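Local coordinates for uncharacterized protein (Pseudomonas aeruginosa PAO1, PDB 4R1D) that probably acts as a lipase effector of the H2 type VI secretion system, binds calcium, and forms a complex with the protein Tli4, at residues S288-C296 / W375-N383; R333-A344 / W440-D448. One frame throughout, in Å; residues are numbered along the deposited sequence.

Contact 1 of 2, residues S288-C296 / W375-N383; sequences STIYHHMRC and WYGLVPEQN
R295 and Y291, one turn apart on helix 289-296, hold the irregular loop 375-383 by its carbonyls: a helix-against-loop contact in this alpha/beta hydrolase, beside the small mixed sheet that contains strand 443-446. At W375 the backbone O lies in the guanidinium plane of R295, 2.8 Å from NH1, and a weak second bond comes from NH2, which also forms a salt bridge with D461. The next carbonyl, Y376 O, takes the hydroxyl of Y291 at 2.6 Å from OH, a donor standing 50° out of the carbonyl plane. Y291 CG lies anti to the backbone N (chi1 -174°), which brings the hydroxyl end to the loop although the side chain does not set out toward it. G377 adds a third carbonyl, whose O receives a weak bond from R295 NH1. L378 starts away from the helix, but its branched end comes back to it, CD1 meeting Y291 CD2 at 3.8 Å and CD2 meeting M294 SD at 3.7 Å; the leucine fills the angle between an aromatic ring and a flexible thioether. M294 CE continues onto V379 CG2. P380 covers one guanidinium face, CG over its centre, a puckered nonpolar ring with no side-chain acceptor to draw N-H groups from the carbonyls. Lastly, N383 ND2 donates to two waters, one bonded to L378 O, the other accepting from R295 NE at 2.9 Å.

Contact 2 of 2, residues R333-A344 / W440-D448; sequences REGRPWLFLCDA and WRDLIWKGD
R333 reaches across to D442 and R441 with a chain extended from CG to NE, its CG anti to the backbone N (chi1 -159°). Two nitrogens grip a single carboxylate oxygen: D442 OD1 stands 2.8 Å from R333 NH2, on the syn side, and 3.0 Å from NH1. Arginine suits the place because its flat group can use edge and faces at once. One face lies on the guanidinium of R441, the planes 9° apart and the centres 3.5 Å apart, while P337 O covers the opposite face. Such a pile of two cations is probably tolerable because carboxylates pair with it: D490 and D442 with R333, D503 with R441.

L443 carries the next part of the contact through its backbone, N donating to W338 O and O accepting from F340 N at 2.8 Å. This begins the parallel pairing of strands 339-342 and 443-446, the two inner strands of a mixed four-stranded sheet; on the far edge of strand 339-342, W338 and L339 face Y359 as a classic beta bulge. The L443 side chain runs beside L339, CD1 to CD1 3.8 Å, two branched aliphatic residues covering the sheet face that also bears L341 and W445.

W445 repeats the ladder, its N bonded to F340 O and its O to C342 N, the latter nearly straight at 178°. Its indole lies alongside L341, ring atom CD1 3.8 Å from L341 CD1, and L339 CD1 lies 4.0 Å from W445 CD1. Tryptophan supplies both a broad nonpolar surface and one N-H, and NE1 spends that on the hydroxyl of Y291.

Both contacts are largely buried, though contact 2 runs out to an exposed end at A344, and both lie away from the calcium site. They stack as layers: helix 289-296 of contact 1 rests on the sheet face of contact 2 that carries L339, L443 and W445, with Y291 packed on L443. A polar link, S288 OG to W440 O, ties them, while W440 stacks on H292. Their chemistry follows their architecture. Loop 375-383 has no regular strand or helix, and several of its carbonyls are met by side chains or a water; strands 339-342 and 443-446 are joined to each other by backbone bonds, with the arginine-aspartate network placed just before the strands begin.

Contact 1 of 2, residues S288-C296 / W375-N383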
# COMPACT_ATOMS: atom_id res chain seq x y z
N SER A 288 -1.30 -0.03 18.08
CA SER A 288 0.05 0.15 18.60
C SER A 288 1.11 -0.69 17.86
O SER A 288 2.31 -0.46 17.99
CB SER A 288 0.08 -0.16 20.11
OG SER A 288 -0.48 -1.44 20.36
N THR A 289 0.68 -1.69 17.09
CA THR A 289 1.67 -2.47 16.35
C THR A 289 2.52 -1.61 15.42
O THR A 289 3.66 -1.95 15.17
CB THR A 289 1.06 -3.65 15.54
OG1 THR A 289 0.23 -3.14 14.49
CG2 THR A 289 0.27 -4.59 16.45
N ILE A 290 1.98 -0.50 14.93
CA ILE A 290 2.75 0.34 14.00
C ILE A 290 4.02 0.85 14.66
O ILE A 290 5.05 1.00 14.01
CB ILE A 290 1.92 1.52 13.41
CG1 ILE A 290 2.68 2.19 12.26
CG2 ILE A 290 1.60 2.55 14.48
CD1 ILE A 290 1.98 3.41 11.70
N TYR A 291 3.95 1.09 15.97
CA TYR A 291 5.14 1.51 16.69
C TYR A 291 6.17 0.38 16.74
O TYR A 291 7.34 0.59 16.48
CB TYR A 291 4.77 1.98 18.10
CG TYR A 291 5.92 2.56 18.88
CD1 TYR A 291 6.84 1.72 19.50
CD2 TYR A 291 6.05 3.93 19.04
CE1 TYR A 291 7.88 2.23 20.22
CE2 TYR A 291 7.11 4.46 19.78
CZ TYR A 291 8.01 3.60 20.38
OH TYR A 291 9.07 4.09 21.10
N HIS A 292 5.72 -0.83 17.06
CA HIS A 292 6.65 -1.96 17.07
C HIS A 292 7.35 -2.08 15.73
O HIS A 292 8.57 -2.16 15.65
CB HIS A 292 5.93 -3.28 17.35
CG HIS A 292 6.79 -4.48 17.12
ND1 HIS A 292 6.96 -5.03 15.86
CD2 HIS A 292 7.58 -5.19 17.95
CE1 HIS A 292 7.80 -6.05 15.94
NE2 HIS A 292 8.19 -6.17 17.20
N HIS A 293 6.56 -2.08 14.65
CA HIS A 293 7.11 -2.33 13.33
C HIS A 293 8.09 -1.25 12.87
O HIS A 293 9.12 -1.56 12.30
CB HIS A 293 5.98 -2.55 12.32
CG HIS A 293 5.08 -3.67 12.69
ND1 HIS A 293 3.80 -3.81 12.20
CD2 HIS A 293 5.27 -4.71 13.55
CE1 HIS A 293 3.24 -4.89 12.72
NE2 HIS A 293 4.11 -5.45 13.54
N MET A 294 7.76 0.02 13.15
CA MET A 294 8.62 1.12 12.76
C MET A 294 9.91 1.15 13.58
O MET A 294 10.93 1.63 13.09
CB MET A 294 7.89 2.46 12.86
CG MET A 294 6.80 2.61 11.80
SD MET A 294 6.05 4.25 11.81
CE MET A 294 7.39 5.17 11.06
N ARG A 295 9.88 0.65 14.80
CA ARG A 295 11.09 0.66 15.62
C ARG A 295 11.89 -0.64 15.56
O ARG A 295 13.10 -0.64 15.84
CB ARG A 295 10.77 1.03 17.08
CG ARG A 295 10.27 2.46 17.29
CD ARG A 295 11.27 3.47 16.80
NE ARG A 295 12.57 3.30 17.45
CZ ARG A 295 12.90 3.88 18.61
NH1 ARG A 295 12.04 4.66 19.23
NH2 ARG A 295 14.11 3.68 19.13
N CYS A 296 11.26 -1.75 15.17
CA CYS A 296 11.91 -3.07 15.24
C CYS A 296 11.90 -3.89 13.96
O CYS A 296 12.55 -4.94 13.91
CB CYS A 296 11.24 -3.95 16.31
SG CYS A 296 11.09 -3.21 17.95
N TRP A 375 14.68 9.28 21.99
CA TRP A 375 14.85 7.84 21.81
C TRP A 375 13.55 7.02 21.78
O TRP A 375 13.51 5.95 21.19
CB TRP A 375 15.79 7.26 22.86
CG TRP A 375 15.21 7.19 24.23
CD1 TRP A 375 15.21 8.18 25.17
CD2 TRP A 375 14.53 6.07 24.82
NE1 TRP A 375 14.56 7.75 26.31
CE2 TRP A 375 14.14 6.46 26.12
CE3 TRP A 375 14.20 4.79 24.37
CZ2 TRP A 375 13.46 5.60 26.98
CZ3 TRP A 375 13.53 3.94 25.24
CH2 TRP A 375 13.15 4.35 26.52
N TYR A 376 12.49 7.50 22.45
CA TYR A 376 11.27 6.70 22.51
C TYR A 376 10.23 7.15 21.50
O TYR A 376 9.12 6.64 21.48
CB TYR A 376 10.67 6.64 23.94
CG TYR A 376 10.16 7.96 24.50
CD1 TYR A 376 8.85 8.37 24.28
CD2 TYR A 376 10.99 8.80 25.23
CE1 TYR A 376 8.37 9.58 24.79
CE2 TYR A 376 10.54 10.00 25.73
CZ TYR A 376 9.23 10.39 25.52
OH TYR A 376 8.78 11.59 26.02
N GLY A 377 10.60 8.10 20.64
CA GLY A 377 9.68 8.61 19.63
C GLY A 377 9.48 7.60 18.51
O GLY A 377 10.22 6.63 18.41
N LEU A 378 8.48 7.84 17.68
CA LEU A 378 8.17 6.92 16.58
C LEU A 378 9.31 6.88 15.57
O LEU A 378 9.68 5.81 15.07
CB LEU A 378 6.90 7.37 15.88
CG LEU A 378 6.38 6.40 14.82
CD1 LEU A 378 5.95 5.09 15.46
CD2 LEU A 378 5.21 7.06 14.08
N VAL A 379 9.83 8.05 15.24
CA VAL A 379 11.03 8.18 14.42
C VAL A 379 12.09 8.98 15.18
O VAL A 379 12.22 10.19 14.98
CB VAL A 379 10.73 8.84 13.07
CG1 VAL A 379 11.97 8.79 12.18
CG2 VAL A 379 9.57 8.13 12.40
N PRO A 380 12.83 8.29 16.05
CA PRO A 380 13.90 8.96 16.79
C PRO A 380 14.91 9.55 15.82
O PRO A 380 14.95 9.19 14.63
CB PRO A 380 14.54 7.83 17.59
CG PRO A 380 14.18 6.57 16.85
CD PRO A 380 12.81 6.84 16.29
N GLU A 381 15.72 10.47 16.32
CA GLU A 381 16.72 11.13 15.50
C GLU A 381 17.58 10.12 14.73
O GLU A 381 17.94 10.34 13.57
CB GLU A 381 17.59 12.03 16.38
CG GLU A 381 18.35 13.08 15.59
CD GLU A 381 17.42 14.02 14.86
OE1 GLU A 381 16.73 14.83 15.53
OE2 GLU A 381 17.35 13.96 13.61
N GLN A 382 17.90 9.01 15.38
CA GLN A 382 18.75 8.00 14.75
C GLN A 382 18.13 7.48 13.45
O GLN A 382 18.83 6.91 12.62
CB GLN A 382 19.00 6.82 15.69
CG GLN A 382 17.73 6.09 16.11
CD GLN A 382 18.00 4.70 16.62
OE1 GLN A 382 18.48 4.52 17.75
NE2 GLN A 382 17.70 3.70 15.81
N ASN A 383 16.82 7.65 13.30
CA ASN A 383 16.10 7.08 12.16
C ASN A 383 15.66 8.11 11.12
O ASN A 383 14.97 7.77 10.15
CB ASN A 383 14.90 6.24 12.62
CG ASN A 383 15.31 4.93 13.26
OD1 ASN A 383 16.49 4.53 13.20
ND2 ASN A 383 14.35 4.23 13.87
O HOH W 1 11.60 4.95 13.19
O HOH W 2 14.58 1.86 15.97

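Contact 2 of 2, residues R333-A344 / W440-D448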
# COMPACT_ATOMS: atom_id res chain seq x y z
N ARG A 333 -7.98 3.45 22.99
CA ARG A 333 -7.84 3.01 24.38
C ARG A 333 -8.45 4.05 25.33
O ARG A 333 -7.99 4.25 26.45
CB ARG A 333 -6.36 2.76 24.70
CG ARG A 333 -6.08 1.86 25.89
CD ARG A 333 -4.65 1.33 25.82
NE ARG A 333 -4.27 0.59 27.02
CZ ARG A 333 -3.18 -0.16 27.11
NH1 ARG A 333 -2.36 -0.31 26.06
NH2 ARG A 333 -2.91 -0.77 28.26
N GLU A 334 -9.51 4.71 24.85
CA GLU A 334 -10.21 5.74 25.60
C GLU A 334 -9.24 6.80 26.15
O GLU A 334 -9.43 7.33 27.25
CB GLU A 334 -11.03 5.11 26.74
CG GLU A 334 -12.13 4.13 26.27
CD GLU A 334 -12.75 3.32 27.41
OE1 GLU A 334 -12.00 2.79 28.26
OE2 GLU A 334 -14.00 3.19 27.45
N GLY A 335 -8.19 7.09 25.38
CA GLY A 335 -7.23 8.12 25.74
C GLY A 335 -6.13 7.68 26.69
O GLY A 335 -5.24 8.47 27.04
N ARG A 336 -6.16 6.42 27.12
CA ARG A 336 -5.14 5.93 28.05
C ARG A 336 -3.82 5.60 27.35
O ARG A 336 -3.80 5.39 26.13
CB ARG A 336 -5.65 4.74 28.85
CG ARG A 336 -6.76 5.10 29.84
CD ARG A 336 -7.15 3.91 30.70
NE ARG A 336 -7.66 2.82 29.88
CZ ARG A 336 -8.91 2.74 29.44
NH1 ARG A 336 -9.79 3.68 29.77
NH2 ARG A 336 -9.28 1.71 28.69
N PRO A 337 -2.72 5.56 28.11
CA PRO A 337 -1.42 5.25 27.52
C PRO A 337 -1.27 3.81 27.05
O PRO A 337 -1.94 2.90 27.55
CB PRO A 337 -0.44 5.53 28.67
CG PRO A 337 -1.26 5.35 29.91
CD PRO A 337 -2.62 5.88 29.55
N TRP A 338 -0.40 3.61 26.07
CA TRP A 338 -0.10 2.30 25.52
C TRP A 338 1.40 2.09 25.34
O TRP A 338 1.84 1.00 25.01
CB TRP A 338 -0.83 2.09 24.20
CG TRP A 338 -0.65 3.20 23.18
CD1 TRP A 338 -1.47 4.26 22.97
CD2 TRP A 338 0.41 3.32 22.22
NE1 TRP A 338 -1.00 5.04 21.94
CE2 TRP A 338 0.16 4.48 21.47
CE3 TRP A 338 1.55 2.55 21.93
CZ2 TRP A 338 1.01 4.90 20.44
CZ3 TRP A 338 2.39 2.98 20.90
CH2 TRP A 338 2.11 4.14 20.17
N LEU A 339 2.19 3.13 25.57
CA LEU A 339 3.62 3.03 25.39
C LEU A 339 4.25 3.25 26.74
O LEU A 339 4.15 4.35 27.29
CB LEU A 339 4.13 4.10 24.42
CG LEU A 339 5.65 4.20 24.25
CD1 LEU A 339 6.24 2.93 23.65
CD2 LEU A 339 6.04 5.41 23.39
N PHE A 340 4.86 2.21 27.28
CA PHE A 340 5.32 2.22 28.67
C PHE A 340 6.83 2.08 28.79
O PHE A 340 7.43 1.17 28.22
CB PHE A 340 4.65 1.09 29.46
CG PHE A 340 3.15 1.10 29.37
CD1 PHE A 340 2.40 1.91 30.21
CD2 PHE A 340 2.50 0.30 28.45
CE1 PHE A 340 1.02 1.91 30.15
CE2 PHE A 340 1.12 0.30 28.37
CZ PHE A 340 0.37 1.11 29.22
N LEU A 341 7.44 2.98 29.56
CA LEU A 341 8.86 2.89 29.85
C LEU A 341 9.00 2.35 31.27
O LEU A 341 8.61 3.02 32.23
CB LEU A 341 9.49 4.28 29.75
CG LEU A 341 9.97 4.80 28.39
CD1 LEU A 341 9.12 4.33 27.21
CD2 LEU A 341 10.12 6.31 28.40
N CYS A 342 9.54 1.14 31.40
CA CYS A 342 9.57 0.43 32.68
C CYS A 342 10.99 0.08 33.09
O CYS A 342 11.89 0.02 32.26
CB CYS A 342 8.76 -0.87 32.58
SG CYS A 342 7.03 -0.66 32.13
N ASP A 343 11.18 -0.18 34.39
CA ASP A 343 12.47 -0.62 34.88
C ASP A 343 12.59 -2.14 34.80
O ASP A 343 11.66 -2.82 34.35
CB ASP A 343 12.73 -0.11 36.31
CG ASP A 343 11.74 -0.67 37.33
OD1 ASP A 343 11.16 -1.75 37.11
OD2 ASP A 343 11.56 -0.02 38.38
N ALA A 344 13.73 -2.67 35.25
CA ALA A 344 14.00 -4.11 35.20
C ALA A 344 12.95 -4.95 35.92
O ALA A 344 12.74 -6.11 35.57
CB ALA A 344 15.39 -4.40 35.77
N TRP A 440 1.10 -6.72 20.54
CA TRP A 440 1.84 -5.52 20.95
C TRP A 440 0.93 -4.50 21.62
O TRP A 440 1.15 -3.28 21.52
CB TRP A 440 2.58 -4.91 19.75
CG TRP A 440 3.57 -5.88 19.21
CD1 TRP A 440 3.47 -6.59 18.04
CD2 TRP A 440 4.78 -6.31 19.84
NE1 TRP A 440 4.56 -7.42 17.91
CE2 TRP A 440 5.38 -7.26 19.00
CE3 TRP A 440 5.41 -5.97 21.04
CZ2 TRP A 440 6.58 -7.89 19.31
CZ3 TRP A 440 6.61 -6.58 21.35
CH2 TRP A 440 7.18 -7.53 20.50
N ARG A 441 -0.06 -5.00 22.35
CA ARG A 441 -1.09 -4.13 22.92
C ARG A 441 -0.49 -3.18 23.96
O ARG A 441 -0.84 -2.01 24.02
CB ARG A 441 -2.21 -4.98 23.51
CG ARG A 441 -3.38 -4.16 24.02
CD ARG A 441 -3.28 -3.89 25.54
NE ARG A 441 -4.41 -3.09 25.97
CZ ARG A 441 -5.01 -3.18 27.16
NH1 ARG A 441 -4.60 -4.05 28.07
NH2 ARG A 441 -6.04 -2.40 27.41
N ASP A 442 0.40 -3.71 24.80
CA ASP A 442 1.22 -2.86 25.66
C ASP A 442 2.58 -2.82 25.04
O ASP A 442 3.24 -3.86 24.91
CB ASP A 442 1.32 -3.41 27.08
CG ASP A 442 0.01 -3.36 27.82
OD1 ASP A 442 -0.82 -2.49 27.51
OD2 ASP A 442 -0.20 -4.20 28.73
N LEU A 443 3.01 -1.64 24.62
CA LEU A 443 4.29 -1.50 23.98
C LEU A 443 5.24 -1.09 25.09
O LEU A 443 5.16 0.02 25.61
CB LEU A 443 4.22 -0.42 22.90
CG LEU A 443 5.27 -0.47 21.78
CD1 LEU A 443 6.67 -0.58 22.37
CD2 LEU A 443 4.98 -1.64 20.87
N ILE A 444 6.13 -2.00 25.47
CA ILE A 444 6.97 -1.80 26.65
C ILE A 444 8.46 -1.75 26.34
O ILE A 444 9.01 -2.67 25.75
CB ILE A 444 6.75 -2.93 27.67
CG1 ILE A 444 5.29 -3.00 28.10
CG2 ILE A 444 7.68 -2.74 28.88
CD1 ILE A 444 4.86 -4.41 28.56
N TRP A 445 9.10 -0.66 26.75
CA TRP A 445 10.55 -0.57 26.71
C TRP A 445 10.99 -0.85 28.14
O TRP A 445 10.67 -0.08 29.04
CB TRP A 445 10.99 0.85 26.38
CG TRP A 445 10.97 1.25 24.93
CD1 TRP A 445 10.05 2.05 24.31
CD2 TRP A 445 11.95 0.92 23.94
NE1 TRP A 445 10.40 2.23 22.99
CE2 TRP A 445 11.56 1.55 22.74
CE3 TRP A 445 13.13 0.17 23.95
CZ2 TRP A 445 12.29 1.43 21.56
CZ3 TRP A 445 13.85 0.05 22.78
CH2 TRP A 445 13.43 0.67 21.60
N LYS A 446 11.71 -1.94 28.33
CA LYS A 446 12.14 -2.32 29.67
C LYS A 446 13.64 -2.14 29.80
O LYS A 446 14.41 -2.64 28.98
CB LYS A 446 11.74 -3.77 29.95
CG LYS A 446 12.11 -4.27 31.33
CD LYS A 446 11.80 -5.74 31.48
CE LYS A 446 10.34 -5.96 31.83
NZ LYS A 446 10.12 -7.33 32.39
N GLY A 447 14.08 -1.39 30.81
CA GLY A 447 15.49 -1.11 30.99
C GLY A 447 15.73 0.28 31.55
O GLY A 447 14.79 0.97 31.93
N ASP A 448 16.99 0.69 31.59
CA ASP A 448 17.37 1.97 32.20
C ASP A 448 17.69 3.02 31.14
O ASP A 448 18.70 2.93 30.46
CB ASP A 448 18.57 1.76 33.13
CG ASP A 448 19.11 3.07 33.67
OD1 ASP A 448 18.34 4.04 33.76
OD2 ASP A 448 20.31 3.11 34.01